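Leucine--tRNA ligase (Agrobacterium radiobacter, PDB 5AH5) probably attaches leucine to its cognate tRNA at the expense of ATP, releasing AMP and diphosphate, as a class I aminoacyl-tRNA synthetase. Local coordinates at residues G116-W119 with A120-L123; Y155-P158 with V159-T162; F190-I193 with R194-A197; E644-P647 with D648-E651; A683-M686 with S687-L691. One frame throughout, in Å; residues are numbered along the deposited sequence.

In the fold
All five contacts are local, and they follow one another along the chain in numerical order. Interaction 1 sits in the loop between helices 95-112 and 128-143. Interactions 2 and 3 belong to one antiparallel sheet, where strands 153-157 and 182-191 are neighbours; their centres are about 23 Å apart. Interactions 4 and 5 lie on the other side of the chain's centre from these two, about 70 and 55 Å from interaction 2 between centres. Interaction 4 is the loop before helix 653-674. Interaction 5, its centre about 20 Å from that of interaction 4, is on helix 678-695. Interactions 1 to 3 thus shape the synthetase part, while interaction 5 meets the tRNA in the anticodon-binding domain.

Interaction 1: G116-W119 with A120-L123; sequences GYSW and ANEL
Trp119 and Glu122 cross obliquely, with the indole and the carboxylate turned 58° against each other. The glutamate is extended, its CG anti to the backbone N (chi1 -179°). This carries the carboxylate up beside the benzene part of the indole, where Glu122 OE1 lies 3.7 Å from Trp119 CE3. A water ties the pair further. It donates to Trp119 O and to Glu122 OE1, at 2.8 Å from each. The carboxylate also has partners elsewhere: Trp77 NE1 bonds to OE2, and Lys107 makes a salt bridge with OE1. These fix its rotation. The indole in turn takes Tyr117 CB over the centre of one face, and it packs on Lys107, Met110 and Met111 of helix 95-112.

A second pair closes the other end of the turn. Ser118 OG donates to Asn121 OD1 at 2.7 Å, 20° off the plane of the amide carbonyl. Ser118 OG is also bonded to Trp24 N, and Asn121 ND2 reaches Tyr500 O. Both polar side chains are buried, and these bonds serve them.

In the backbone, Asn121 N bonds to Ser118 O at 2.9 Å and Glu122 N to Trp119 O at 3.0 Å. This is the pattern of two overlapping beta turns of type I, here in the loop that joins helices 95-112 and 128-143.

Interaction 2: Y155-P158 with V159-T162; sequences YWDP and VEQT
Asp157 OD1 is gripped by two backbone N-H groups, Val159 N at 2.9 Å and Glu160 N at 3.0 Å. The first meets it nearly along the C-O axis, and the second comes from above the carboxylate plane. The bond from Val159 makes an Asx turn at the bend of a beta hairpin, between strands 153-157 and 162-164. The hairpin closes with a G1 beta bulge: Gln161 and Thr162 both face Asp157. Asp157 N bonds to Thr162 O at 2.9 Å, and Thr162 N returns to Asp157 O at 3.3 Å. Asp157 OD2 lies 4.3 Å from Glu160 OE2, a pair of like charges. Ser177 bonds the first, and Arg421 makes a salt bridge with the other carboxylate through OE1.

The indole of Trp156 spreads over Thr162 N, which sits above one face toward the rim. The bent side chain of Gln161 folds back, its amide 82° from the indole plane. Gln161 NE2 donates almost straight to Pro158 O (2.7 Å, 173°). Gln161 NE2 also donates to a water at 3.1 Å; this water lies in the indole plane at its edge and accepts from Trp156 NE1.

Interaction 3: F190-I193 with R194-A197; sequences FVDI and RSYA
Ser195 OG donates to Asp192 O at 2.9 Å, the one bond here in which a side-chain hydroxyl closes on the backbone. The hydroxyl sits in the crowded position between its own N and carbonyl carbon (chi1 64°), which turns it back toward Asp192. It arrives 24° off the carbonyl plane. Ser195 also donates through its backbone: Ser195 N gives a weak bond to Asp192 OD1 at 3.3 Å. The same OD1 is also bonded by Asn414 ND2, so the carboxylate does not depend on Ser195 alone.

Backbone bonds shape the chain on either side. Ile193 N reaches Val191 O at 2.8 Å, which makes Asp192 the centre of an inverse gamma turn. Tyr196 N then bonds to Ile193 O at 3.0 Å, and Ala197 N to Arg194 O at 3.0 Å. Through these turns the chain leaves strand 182-191 of the antiparallel sheet and enters helix 197-202.

Side-chain packing across the segments is slight; Tyr196 CB lies 3.6 Å from the carbonyl oxygen Ile193 O. Packing with the rest of the chain includes the Tyr196 ring, which meets Phe539 edge-to-face, and Ile193 on the same phenylalanine. Tyr196 OH bonds to Asp546. Arg194 NH1 donates to the carbonyls of Tyr410 and Leu412.

Interaction 4: E644-P647 with D648-E651; sequences EICP and DDCE
Asp649 and Cys646 hold each other by two bonds, and this is the tight part of the contact, in the loop between helices 634-639 and 653-674. Asp649 OD2 accepts from Cys646 N at 2.6 Å, on its anti side and 35° out of the carboxylate plane. Asp649 N returns a bond to Cys646 O at 2.8 Å. With CG anti to its carbonyl carbon (chi1 -52°), Asp649 brings OD2 back beside Cys646 N. One step on, Cys650 N bonds to Pro647 O at 3.1 Å, winding residues 647-649 into a short 3-10 turn. The Pro647 ring, part of this turn, touches Asn745 and Arg747.

On the inner side, Ile645 CG2 packs against Cys650 SG at 4.0 Å. Both side chains lie on Ala659 of helix 653-674, and Ile645 also reaches Ser707 of helix 701-715.

On the solvent side Asp648 and the Cys646 side chain are exposed. Glu644 makes its salt bridge with Arg713, apart from the turn. The sulfurs Cys646 SG and Cys650 SG are 9.0 Å apart, so no disulfide links them. The short bond from an amide N-H to Asp649 OD2 would probably favour the ionised carboxylate.

Interaction 5: A683-M686 with S687-L691; sequences AAIM and SVTNL. With nucleotides of chain D.
Ala683 O accepts the helical bond from Ser687 N at 2.8 Å, on helix 678-695 of the helical anticodon-binding domain. Ala683, Met686, Ser687 and Asn690 meet the bound tRNA. Ala683 CB lies 3.5 Å from O2' of C24 of chain D, and this alanine also packs on an adenine base of the RNA. Ser687 OG stands 3.2 Å from C5' of C24 of chain D, so the first turn here runs along the ribose.

Ala684 points away from the following turn. Ala684 O accepts from Val688 N at 3.1 Å.

Ile685 is on the protein side and packs on Val669 and Leu711 of neighbouring helices. Ile685 O is gripped twice by one residue, by Thr689 N at 2.9 Å and by Thr689 OG1 at 2.6 Å. The two donors approach Ile685 O from opposite faces of its plane. Thr689 OG1 is also bonded to Tyr622 OH.

Met686 meets the RNA again, its CG anti to the carbonyl carbon (chi1 -67°). Met686 SD lies 3.7 Å from O5' of A25 of chain D. Its carbonyl accepts the helical bond of Asn690 N. The Asn690 amide is fixed at both ends. OD1 is bonded by Arg625, and Asn690 ND2 donates in a straight line to phosphate oxygen OP1 of A25 of chain D (2.8 Å, 179°).

Interaction 1: G116-W119 with A120-L123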
loop_
_atom_site.group_PDB
_atom_site.type_symbol
_atom_site.label_atom_id
_atom_site.label_comp_id
_atom_site.label_asym_id
_atom_site.label_seq_id
_atom_site.Cartn_x
_atom_site.Cartn_y
_atom_site.Cartn_z
ATOM N N GLY B 116 -18.734 6.064 2.784
ATOM C CA GLY B 116 -19.765 5.078 2.468
ATOM C C GLY B 116 -19.227 3.651 2.463
ATOM O O GLY B 116 -19.072 3.082 1.439
ATOM N N TYR B 117 -18.999 3.077 3.646
ATOM C CA TYR B 117 -18.454 1.756 3.786
ATOM C C TYR B 117 -19.610 0.732 3.880
ATOM O O TYR B 117 -20.733 1.079 4.184
ATOM C CB TYR B 117 -17.532 1.679 4.997
ATOM C CG TYR B 117 -16.248 2.384 4.803
ATOM C CD1 TYR B 117 -15.320 1.912 3.901
ATOM C CD2 TYR B 117 -15.924 3.495 5.552
ATOM C CE1 TYR B 117 -14.125 2.546 3.719
ATOM C CE2 TYR B 117 -14.713 4.139 5.391
ATOM C CZ TYR B 117 -13.848 3.698 4.472
ATOM O OH TYR B 117 -12.659 4.356 4.295
ATOM N N SER B 118 -19.326 -0.459 3.411
ATOM C CA SER B 118 -20.222 -1.607 3.523
ATOM C C SER B 118 -19.900 -2.226 4.933
ATOM O O SER B 118 -19.058 -3.134 5.108
ATOM C CB SER B 118 -19.957 -2.643 2.452
ATOM O OG SER B 118 -20.867 -3.768 2.598
ATOM N N TRP B 119 -20.542 -1.639 5.870
ATOM C CA TRP B 119 -20.378 -1.960 7.324
ATOM C C TRP B 119 -20.798 -3.373 7.696
ATOM O O TRP B 119 -20.315 -3.900 8.686
ATOM C CB TRP B 119 -21.132 -0.959 8.162
ATOM C CG TRP B 119 -20.524 0.409 8.159
ATOM C CD1 TRP B 119 -21.155 1.577 7.816
ATOM C CD2 TRP B 119 -19.212 0.788 8.622
ATOM N NE1 TRP B 119 -20.310 2.616 7.966
ATOM C CE2 TRP B 119 -19.114 2.181 8.464
ATOM C CE3 TRP B 119 -18.113 0.076 9.143
ATOM C CZ2 TRP B 119 -17.969 2.897 8.784
ATOM C CZ3 TRP B 119 -16.968 0.764 9.441
ATOM C CH2 TRP B 119 -16.895 2.183 9.254
ATOM N N ALA B 120 -21.571 -4.044 6.847
ATOM C CA ALA B 120 -21.906 -5.462 7.072
ATOM C C ALA B 120 -20.697 -6.282 6.912
ATOM O O ALA B 120 -20.688 -7.421 7.345
ATOM C CB ALA B 120 -22.961 -5.974 6.087
ATOM N N ASN B 121 -19.695 -5.737 6.234
ATOM C CA ASN B 121 -18.453 -6.411 6.006
ATOM C C ASN B 121 -17.356 -5.999 7.002
ATOM O O ASN B 121 -16.256 -6.417 6.852
ATOM C CB ASN B 121 -18.001 -6.182 4.525
ATOM C CG ASN B 121 -18.965 -6.833 3.547
ATOM O OD1 ASN B 121 -19.928 -6.226 3.195
ATOM N ND2 ASN B 121 -18.770 -8.124 3.246
ATOM N N GLU B 122 -17.678 -5.197 7.995
ATOM C CA GLU B 122 -16.692 -4.811 8.986
ATOM C C GLU B 122 -16.076 -5.994 9.731
ATOM O O GLU B 122 -16.722 -7.014 9.935
ATOM C CB GLU B 122 -17.369 -3.862 9.982
ATOM C CG GLU B 122 -16.529 -3.282 11.135
ATOM C CD GLU B 122 -17.371 -2.423 12.053
ATOM O OE1 GLU B 122 -18.612 -2.343 11.889
ATOM O OE2 GLU B 122 -16.816 -1.723 12.939
ATOM N N LEU B 123 -14.806 -5.867 10.087
ATOM C CA LEU B 123 -14.133 -6.824 10.940
ATOM C C LEU B 123 -13.163 -6.123 11.867
ATOM O O LEU B 123 -12.849 -4.930 11.725
ATOM C CB LEU B 123 -13.379 -7.888 10.144
ATOM C CG LEU B 123 -12.351 -7.391 9.125
ATOM C CD1 LEU B 123 -11.000 -7.028 9.798
ATOM C CD2 LEU B 123 -12.057 -8.406 8.036
HETATM O O HOH W 1 -20.756 -4.102 11.439
#

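Interaction 2: Y155-P158 with V159-T162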
loop_
_atom_site.group_PDB
_atom_site.type_symbol
_atom_site.label_atom_id
_atom_site.label_comp_id
_atom_site.label_asym_id
_atom_site.label_seq_id
_atom_site.Cartn_x
_atom_site.Cartn_y
_atom_site.Cartn_z
ATOM N N TYR B 155 15.922 -10.910 15.895
ATOM C CA TYR B 155 16.037 -9.581 16.460
ATOM C C TYR B 155 15.258 -9.467 17.736
ATOM O O TYR B 155 14.162 -10.005 17.830
ATOM C CB TYR B 155 15.539 -8.530 15.459
ATOM C CG TYR B 155 16.428 -8.437 14.266
ATOM C CD1 TYR B 155 17.596 -7.679 14.305
ATOM C CD2 TYR B 155 16.148 -9.151 13.119
ATOM C CE1 TYR B 155 18.417 -7.578 13.201
ATOM C CE2 TYR B 155 16.974 -9.088 12.023
ATOM C CZ TYR B 155 18.104 -8.296 12.065
ATOM O OH TYR B 155 18.920 -8.243 10.970
ATOM N N TRP B 156 15.781 -8.702 18.692
ATOM C CA TRP B 156 15.188 -8.528 20.006
ATOM C C TRP B 156 15.191 -7.058 20.319
ATOM O O TRP B 156 16.237 -6.436 20.254
ATOM C CB TRP B 156 16.022 -9.305 21.045
ATOM C CG TRP B 156 15.678 -8.987 22.495
ATOM C CD1 TRP B 156 16.382 -8.183 23.338
ATOM C CD2 TRP B 156 14.538 -9.463 23.250
ATOM N NE1 TRP B 156 15.752 -8.113 24.560
ATOM C CE2 TRP B 156 14.628 -8.890 24.541
ATOM C CE3 TRP B 156 13.464 -10.332 22.963
ATOM C CZ2 TRP B 156 13.673 -9.152 25.555
ATOM C CZ3 TRP B 156 12.513 -10.584 23.950
ATOM C CH2 TRP B 156 12.617 -9.990 25.237
ATOM N N ASP B 157 14.036 -6.503 20.635
ATOM C CA ASP B 157 13.898 -5.127 21.085
ATOM C C ASP B 157 13.793 -5.099 22.632
ATOM O O ASP B 157 12.807 -5.521 23.175
ATOM C CB ASP B 157 12.660 -4.503 20.432
ATOM C CG ASP B 157 12.505 -3.011 20.675
ATOM O OD1 ASP B 157 12.831 -2.520 21.772
ATOM O OD2 ASP B 157 11.994 -2.324 19.751
ATOM N N PRO B 158 14.799 -4.531 23.313
ATOM C CA PRO B 158 14.832 -4.566 24.755
ATOM C C PRO B 158 13.845 -3.598 25.348
ATOM O O PRO B 158 13.439 -3.784 26.479
ATOM C CB PRO B 158 16.314 -4.202 25.096
ATOM C CG PRO B 158 16.765 -3.341 23.941
ATOM C CD PRO B 158 16.006 -3.871 22.739
ATOM N N VAL B 159 13.392 -2.608 24.605
ATOM C CA VAL B 159 12.376 -1.716 25.143
ATOM C C VAL B 159 10.971 -2.295 24.961
ATOM O O VAL B 159 10.164 -2.197 25.884
ATOM C CB VAL B 159 12.486 -0.292 24.558
ATOM C CG1 VAL B 159 11.299 0.568 24.973
ATOM C CG2 VAL B 159 13.810 0.342 25.017
ATOM N N GLU B 160 10.687 -2.916 23.814
ATOM C CA GLU B 160 9.390 -3.593 23.636
ATOM C C GLU B 160 9.376 -4.879 24.418
ATOM O O GLU B 160 8.294 -5.455 24.606
ATOM C CB GLU B 160 9.123 -4.069 22.200
ATOM C CG GLU B 160 8.791 -3.113 21.105
ATOM C CD GLU B 160 7.833 -2.000 21.440
ATOM O OE1 GLU B 160 6.888 -2.167 22.229
ATOM O OE2 GLU B 160 8.062 -0.929 20.858
ATOM N N GLN B 161 10.568 -5.409 24.726
ATOM C CA GLN B 161 10.685 -6.716 25.354
ATOM C C GLN B 161 10.080 -7.790 24.456
ATOM O O GLN B 161 9.408 -8.727 24.903
ATOM C CB GLN B 161 10.080 -6.701 26.793
ATOM C CG GLN B 161 10.919 -5.856 27.773
ATOM C CD GLN B 161 12.184 -6.621 28.196
ATOM O OE1 GLN B 161 12.086 -7.658 28.875
ATOM N NE2 GLN B 161 13.365 -6.144 27.791
ATOM N N THR B 162 10.363 -7.693 23.177
ATOM C CA THR B 162 9.988 -8.778 22.314
ATOM C C THR B 162 10.875 -8.967 21.162
ATOM O O THR B 162 11.615 -8.069 20.748
ATOM C CB THR B 162 8.498 -8.637 21.844
ATOM O OG1 THR B 162 8.134 -9.712 20.957
ATOM C CG2 THR B 162 8.230 -7.309 21.212
HETATM O O HOH W 2 16.268 -7.084 27.550
#

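Interaction 3: F190-I193 with R194-A197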
loop_
_atom_site.group_PDB
_atom_site.type_symbol
_atom_site.label_atom_id
_atom_site.label_comp_id
_atom_site.label_asym_id
_atom_site.label_seq_id
_atom_site.Cartn_x
_atom_site.Cartn_y
_atom_site.Cartn_z
ATOM N N PHE B 190 8.273 -18.968 12.836
ATOM C CA PHE B 190 8.677 -18.371 11.575
ATOM C C PHE B 190 7.730 -18.804 10.464
ATOM O O PHE B 190 7.079 -19.877 10.564
ATOM C CB PHE B 190 10.047 -18.903 11.175
ATOM C CG PHE B 190 11.125 -18.504 12.094
ATOM C CD1 PHE B 190 11.789 -17.313 11.924
ATOM C CD2 PHE B 190 11.486 -19.333 13.159
ATOM C CE1 PHE B 190 12.814 -16.947 12.801
ATOM C CE2 PHE B 190 12.481 -18.980 14.010
ATOM C CZ PHE B 190 13.155 -17.783 13.837
ATOM N N VAL B 191 7.670 -17.996 9.403
ATOM C CA VAL B 191 7.091 -18.430 8.131
ATOM C C VAL B 191 8.176 -18.435 7.062
ATOM O O VAL B 191 8.986 -17.505 6.971
ATOM C CB VAL B 191 5.941 -17.563 7.639
ATOM C CG1 VAL B 191 5.025 -18.403 6.760
ATOM C CG2 VAL B 191 5.174 -16.931 8.781
ATOM N N ASP B 192 8.190 -19.495 6.253
ATOM C CA ASP B 192 9.222 -19.683 5.238
ATOM C C ASP B 192 8.965 -18.816 3.987
ATOM O O ASP B 192 8.624 -19.308 2.945
ATOM C CB ASP B 192 9.278 -21.160 4.854
ATOM C CG ASP B 192 10.480 -21.509 3.994
ATOM O OD1 ASP B 192 11.346 -20.644 3.718
ATOM O OD2 ASP B 192 10.551 -22.666 3.585
ATOM N N ILE B 193 9.101 -17.518 4.135
ATOM C CA ILE B 193 9.017 -16.573 3.010
ATOM C C ILE B 193 10.184 -16.705 1.992
ATOM O O ILE B 193 10.011 -16.440 0.782
ATOM C CB ILE B 193 8.876 -15.150 3.560
ATOM C CG1 ILE B 193 8.374 -14.153 2.493
ATOM C CG2 ILE B 193 10.168 -14.680 4.213
ATOM C CD1 ILE B 193 8.079 -12.793 3.101
ATOM N N ARG B 194 11.352 -17.136 2.462
ATOM C CA ARG B 194 12.500 -17.386 1.574
ATOM C C ARG B 194 12.167 -18.329 0.434
ATOM O O ARG B 194 12.614 -18.104 -0.679
ATOM C CB ARG B 194 13.762 -17.831 2.327
ATOM C CG ARG B 194 14.467 -16.690 3.037
ATOM C CD ARG B 194 15.594 -17.142 3.972
ATOM N NE ARG B 194 16.691 -17.702 3.210
ATOM C CZ ARG B 194 17.688 -17.022 2.641
ATOM N NH1 ARG B 194 17.813 -15.703 2.737
ATOM N NH2 ARG B 194 18.607 -17.691 1.968
ATOM N N SER B 195 11.342 -19.333 0.679
ATOM C CA SER B 195 11.008 -20.315 -0.353
ATOM C C SER B 195 10.107 -19.730 -1.451
ATOM O O SER B 195 9.954 -20.327 -2.507
ATOM C CB SER B 195 10.339 -21.558 0.280
ATOM O OG SER B 195 9.078 -21.231 0.884
ATOM N N TYR B 196 9.469 -18.605 -1.159
ATOM C CA TYR B 196 8.693 -17.853 -2.123
ATOM C C TYR B 196 9.425 -16.643 -2.688
ATOM O O TYR B 196 8.851 -15.896 -3.466
ATOM C CB TYR B 196 7.400 -17.364 -1.480
ATOM C CG TYR B 196 6.375 -18.445 -1.386
ATOM C CD1 TYR B 196 6.586 -19.573 -0.582
ATOM C CD2 TYR B 196 5.189 -18.361 -2.106
ATOM C CE1 TYR B 196 5.643 -20.578 -0.500
ATOM C CE2 TYR B 196 4.242 -19.346 -2.018
ATOM C CZ TYR B 196 4.469 -20.454 -1.202
ATOM O OH TYR B 196 3.505 -21.425 -1.147
ATOM N N ALA B 197 10.677 -16.450 -2.320
ATOM C CA ALA B 197 11.363 -15.202 -2.626
ATOM C C ALA B 197 11.546 -14.973 -4.126
ATOM O O ALA B 197 11.481 -13.830 -4.582
ATOM C CB ALA B 197 12.707 -15.135 -1.931
#

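Interaction 4: E644-P647 with D648-E651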
loop_
_atom_site.group_PDB
_atom_site.type_symbol
_atom_site.label_atom_id
_atom_site.label_comp_id
_atom_site.label_asym_id
_atom_site.label_seq_id
_atom_site.Cartn_x
_atom_site.Cartn_y
_atom_site.Cartn_z
ATOM N N GLU B 644 -29.698 16.223 -17.700
ATOM C CA GLU B 644 -28.562 16.399 -18.574
ATOM C C GLU B 644 -29.041 17.194 -19.839
ATOM O O GLU B 644 -30.202 17.542 -19.930
ATOM C CB GLU B 644 -27.958 15.044 -18.953
ATOM C CG GLU B 644 -28.881 14.112 -19.766
ATOM C CD GLU B 644 -28.868 12.652 -19.298
ATOM O OE1 GLU B 644 -27.922 12.214 -18.564
ATOM O OE2 GLU B 644 -29.818 11.929 -19.674
ATOM N N ILE B 645 -28.149 17.469 -20.780
ATOM C CA ILE B 645 -28.501 18.252 -21.969
ATOM C C ILE B 645 -28.762 17.317 -23.148
ATOM O O ILE B 645 -27.896 16.515 -23.490
ATOM C CB ILE B 645 -27.335 19.204 -22.328
ATOM C CG1 ILE B 645 -27.055 20.159 -21.145
ATOM C CG2 ILE B 645 -27.638 19.973 -23.622
ATOM C CD1 ILE B 645 -25.759 20.917 -21.289
ATOM N N CYS B 646 -29.940 17.402 -23.759
ATOM C CA CYS B 646 -30.183 16.743 -25.080
ATOM C C CYS B 646 -29.978 17.713 -26.301
ATOM O O CYS B 646 -30.234 18.910 -26.173
ATOM C CB CYS B 646 -31.586 16.157 -25.114
ATOM S SG CYS B 646 -31.827 14.752 -24.003
ATOM N N PRO B 647 -29.552 17.193 -27.472
ATOM C CA PRO B 647 -29.330 18.026 -28.705
ATOM C C PRO B 647 -30.504 18.947 -29.039
ATOM O O PRO B 647 -30.281 20.131 -29.289
ATOM C CB PRO B 647 -29.120 17.000 -29.810
ATOM C CG PRO B 647 -28.691 15.765 -29.120
ATOM C CD PRO B 647 -29.212 15.774 -27.710
ATOM N N ASP B 648 -31.731 18.435 -28.934
ATOM C CA ASP B 648 -32.984 19.223 -29.112
ATOM C C ASP B 648 -33.224 20.350 -28.108
ATOM O O ASP B 648 -34.058 21.210 -28.350
ATOM C CB ASP B 648 -34.241 18.301 -29.113
ATOM C CG ASP B 648 -34.350 17.414 -30.376
ATOM O OD1 ASP B 648 -33.443 17.472 -31.248
ATOM O OD2 ASP B 648 -35.349 16.650 -30.481
ATOM N N ASP B 649 -32.554 20.326 -26.962
ATOM C CA ASP B 649 -32.623 21.450 -26.020
ATOM C C ASP B 649 -31.826 22.706 -26.515
ATOM O O ASP B 649 -32.123 23.818 -26.103
ATOM C CB ASP B 649 -32.087 21.034 -24.633
ATOM C CG ASP B 649 -32.751 19.725 -24.045
ATOM O OD1 ASP B 649 -33.976 19.518 -24.181
ATOM O OD2 ASP B 649 -32.016 18.931 -23.388
ATOM N N CYS B 650 -30.775 22.506 -27.305
ATOM C CA CYS B 650 -29.912 23.571 -27.793
ATOM C C CYS B 650 -30.544 24.386 -28.969
ATOM O O CYS B 650 -30.591 23.924 -30.122
ATOM C CB CYS B 650 -28.578 22.981 -28.267
ATOM S SG CYS B 650 -27.627 22.172 -26.959
ATOM N N GLU B 651 -30.979 25.599 -28.650
ATOM C CA GLU B 651 -31.557 26.522 -29.614
ATOM C C GLU B 651 -30.564 27.443 -30.312
ATOM O O GLU B 651 -30.974 28.236 -31.153
ATOM C CB GLU B 651 -32.677 27.324 -28.935
ATOM C CG GLU B 651 -34.009 26.582 -29.040
ATOM C CD GLU B 651 -34.921 26.734 -27.840
ATOM O OE1 GLU B 651 -34.745 27.670 -27.033
ATOM O OE2 GLU B 651 -35.835 25.890 -27.712
#

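Interaction 5: A683-M686 with S687-L691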
loop_
_atom_site.group_PDB
_atom_site.type_symbol
_atom_site.label_atom_id
_atom_site.label_comp_id
_atom_site.label_asym_id
_atom_site.label_seq_id
_atom_site.Cartn_x
_atom_site.Cartn_y
_atom_site.Cartn_z
ATOM N N ALA B 683 -10.939 20.662 -10.602
ATOM C CA ALA B 683 -10.723 21.896 -11.469
ATOM C C ALA B 683 -11.685 21.954 -12.650
ATOM O O ALA B 683 -12.246 22.999 -12.955
ATOM C CB ALA B 683 -9.306 21.971 -11.942
ATOM N N ALA B 684 -11.970 20.796 -13.227
ATOM C CA ALA B 684 -12.904 20.697 -14.336
ATOM C C ALA B 684 -14.274 21.073 -13.927
ATOM O O ALA B 684 -14.978 21.734 -14.668
ATOM C CB ALA B 684 -12.865 19.312 -14.914
ATOM N N ILE B 685 -14.679 20.716 -12.711
ATOM C CA ILE B 685 -16.001 21.096 -12.216
ATOM C C ILE B 685 -16.100 22.570 -11.865
ATOM O O ILE B 685 -17.160 23.216 -12.007
ATOM C CB ILE B 685 -16.381 20.210 -10.976
ATOM C CG1 ILE B 685 -16.575 18.722 -11.377
ATOM C CG2 ILE B 685 -17.618 20.744 -10.299
ATOM C CD1 ILE B 685 -16.415 17.713 -10.235
ATOM N N MET B 686 -15.055 23.102 -11.259
ATOM C CA MET B 686 -14.975 24.567 -11.084
ATOM C C MET B 686 -15.000 25.338 -12.477
ATOM O O MET B 686 -15.640 26.374 -12.588
ATOM C CB MET B 686 -13.705 24.959 -10.342
ATOM C CG MET B 686 -13.648 24.488 -8.879
ATOM S SD MET B 686 -12.236 25.125 -7.951
ATOM C CE MET B 686 -11.197 23.816 -8.343
ATOM N N SER B 687 -14.355 24.802 -13.496
ATOM C CA SER B 687 -14.426 25.393 -14.880
ATOM C C SER B 687 -15.844 25.449 -15.323
ATOM O O SER B 687 -16.292 26.482 -15.754
ATOM C CB SER B 687 -13.660 24.586 -15.919
ATOM O OG SER B 687 -12.278 24.830 -15.824
ATOM N N VAL B 688 -16.579 24.356 -15.138
ATOM C CA VAL B 688 -18.007 24.335 -15.508
ATOM C C VAL B 688 -18.789 25.339 -14.724
ATOM O O VAL B 688 -19.683 26.032 -15.268
ATOM C CB VAL B 688 -18.599 22.915 -15.371
ATOM C CG1 VAL B 688 -20.110 22.891 -15.384
ATOM C CG2 VAL B 688 -18.004 22.022 -16.459
ATOM N N THR B 689 -18.484 25.431 -13.431
ATOM C CA THR B 689 -19.162 26.353 -12.585
ATOM C C THR B 689 -18.911 27.785 -13.085
ATOM O O THR B 689 -19.813 28.569 -13.129
ATOM C CB THR B 689 -18.673 26.221 -11.109
ATOM O OG1 THR B 689 -18.756 24.832 -10.702
ATOM C CG2 THR B 689 -19.434 27.143 -10.208
ATOM N N ASN B 690 -17.679 28.120 -13.419
ATOM C CA ASN B 690 -17.384 29.469 -13.929
ATOM C C ASN B 690 -18.116 29.723 -15.230
ATOM O O ASN B 690 -18.681 30.790 -15.397
ATOM C CB ASN B 690 -15.905 29.700 -14.095
ATOM C CG ASN B 690 -15.156 29.589 -12.782
ATOM O OD1 ASN B 690 -15.691 29.882 -11.704
ATOM N ND2 ASN B 690 -13.900 29.189 -12.874
ATOM N N LEU B 691 -18.189 28.690 -16.066
ATOM C CA LEU B 691 -18.852 28.737 -17.353
ATOM C C LEU B 691 -20.267 29.123 -17.196
ATOM O O LEU B 691 -20.770 30.012 -17.934
ATOM C CB LEU B 691 -18.768 27.401 -18.080
ATOM C CG LEU B 691 -19.466 27.361 -19.444
ATOM C CD1 LEU B 691 -18.691 28.256 -20.415
ATOM C CD2 LEU B 691 -19.594 25.934 -19.950
ATOM P P C D 24 -8.979 28.426 -16.114
ATOM O OP1 C D 24 -10.341 28.639 -16.567
ATOM O OP2 C D 24 -8.029 29.491 -15.882
ATOM O "O5'" C D 24 -9.059 27.705 -14.674
ATOM C "C5'" C D 24 -9.953 26.597 -14.452
ATOM C "C4'" C D 24 -9.694 25.974 -13.073
ATOM O "O4'" C D 24 -8.431 25.271 -13.082
ATOM C "C3'" C D 24 -9.531 26.955 -11.939
ATOM O "O3'" C D 24 -10.834 27.428 -11.620
ATOM C "C2'" C D 24 -8.812 26.105 -10.922
ATOM O "O2'" C D 24 -9.576 25.048 -10.364
ATOM C "C1'" C D 24 -7.819 25.384 -11.822
ATOM N N1 C D 24 -6.543 26.085 -11.961
ATOM C C2 C D 24 -5.645 25.970 -10.908
ATOM O O2 C D 24 -5.959 25.260 -9.936
ATOM N N3 C D 24 -4.462 26.611 -10.975
ATOM C C4 C D 24 -4.172 27.372 -12.041
ATOM N N4 C D 24 -2.968 27.956 -12.090
ATOM C C5 C D 24 -5.096 27.549 -13.109
ATOM C C6 C D 24 -6.259 26.893 -13.031
ATOM P P A D 25 -10.955 28.663 -10.714
ATOM O OP1 A D 25 -12.361 28.963 -10.539
ATOM O OP2 A D 25 -9.967 29.631 -11.171
ATOM O "O5'" A D 25 -10.388 28.064 -9.340
ATOM C "C5'" A D 25 -9.920 28.903 -8.328
ATOM C "C4'" A D 25 -9.114 28.114 -7.337
ATOM O "O4'" A D 25 -8.033 27.455 -8.035
ATOM C "C3'" A D 25 -8.441 29.022 -6.318
ATOM O "O3'" A D 25 -9.292 29.263 -5.226
ATOM C "C2'" A D 25 -7.172 28.281 -5.977
ATOM O "O2'" A D 25 -7.291 27.344 -4.961
ATOM C "C1'" A D 25 -6.832 27.612 -7.308
ATOM N N9 A D 25 -5.889 28.373 -8.115
ATOM C C8 A D 25 -6.084 28.993 -9.329
ATOM N N7 A D 25 -4.999 29.543 -9.816
ATOM C C5 A D 25 -4.037 29.305 -8.844
ATOM C C6 A D 25 -2.674 29.637 -8.759
ATOM N N6 A D 25 -2.022 30.313 -9.700
ATOM N N1 A D 25 -1.984 29.207 -7.672
ATOM C C2 A D 25 -2.640 28.517 -6.732
ATOM N N3 A D 25 -3.919 28.153 -6.698
ATOM C C4 A D 25 -4.560 28.547 -7.813
#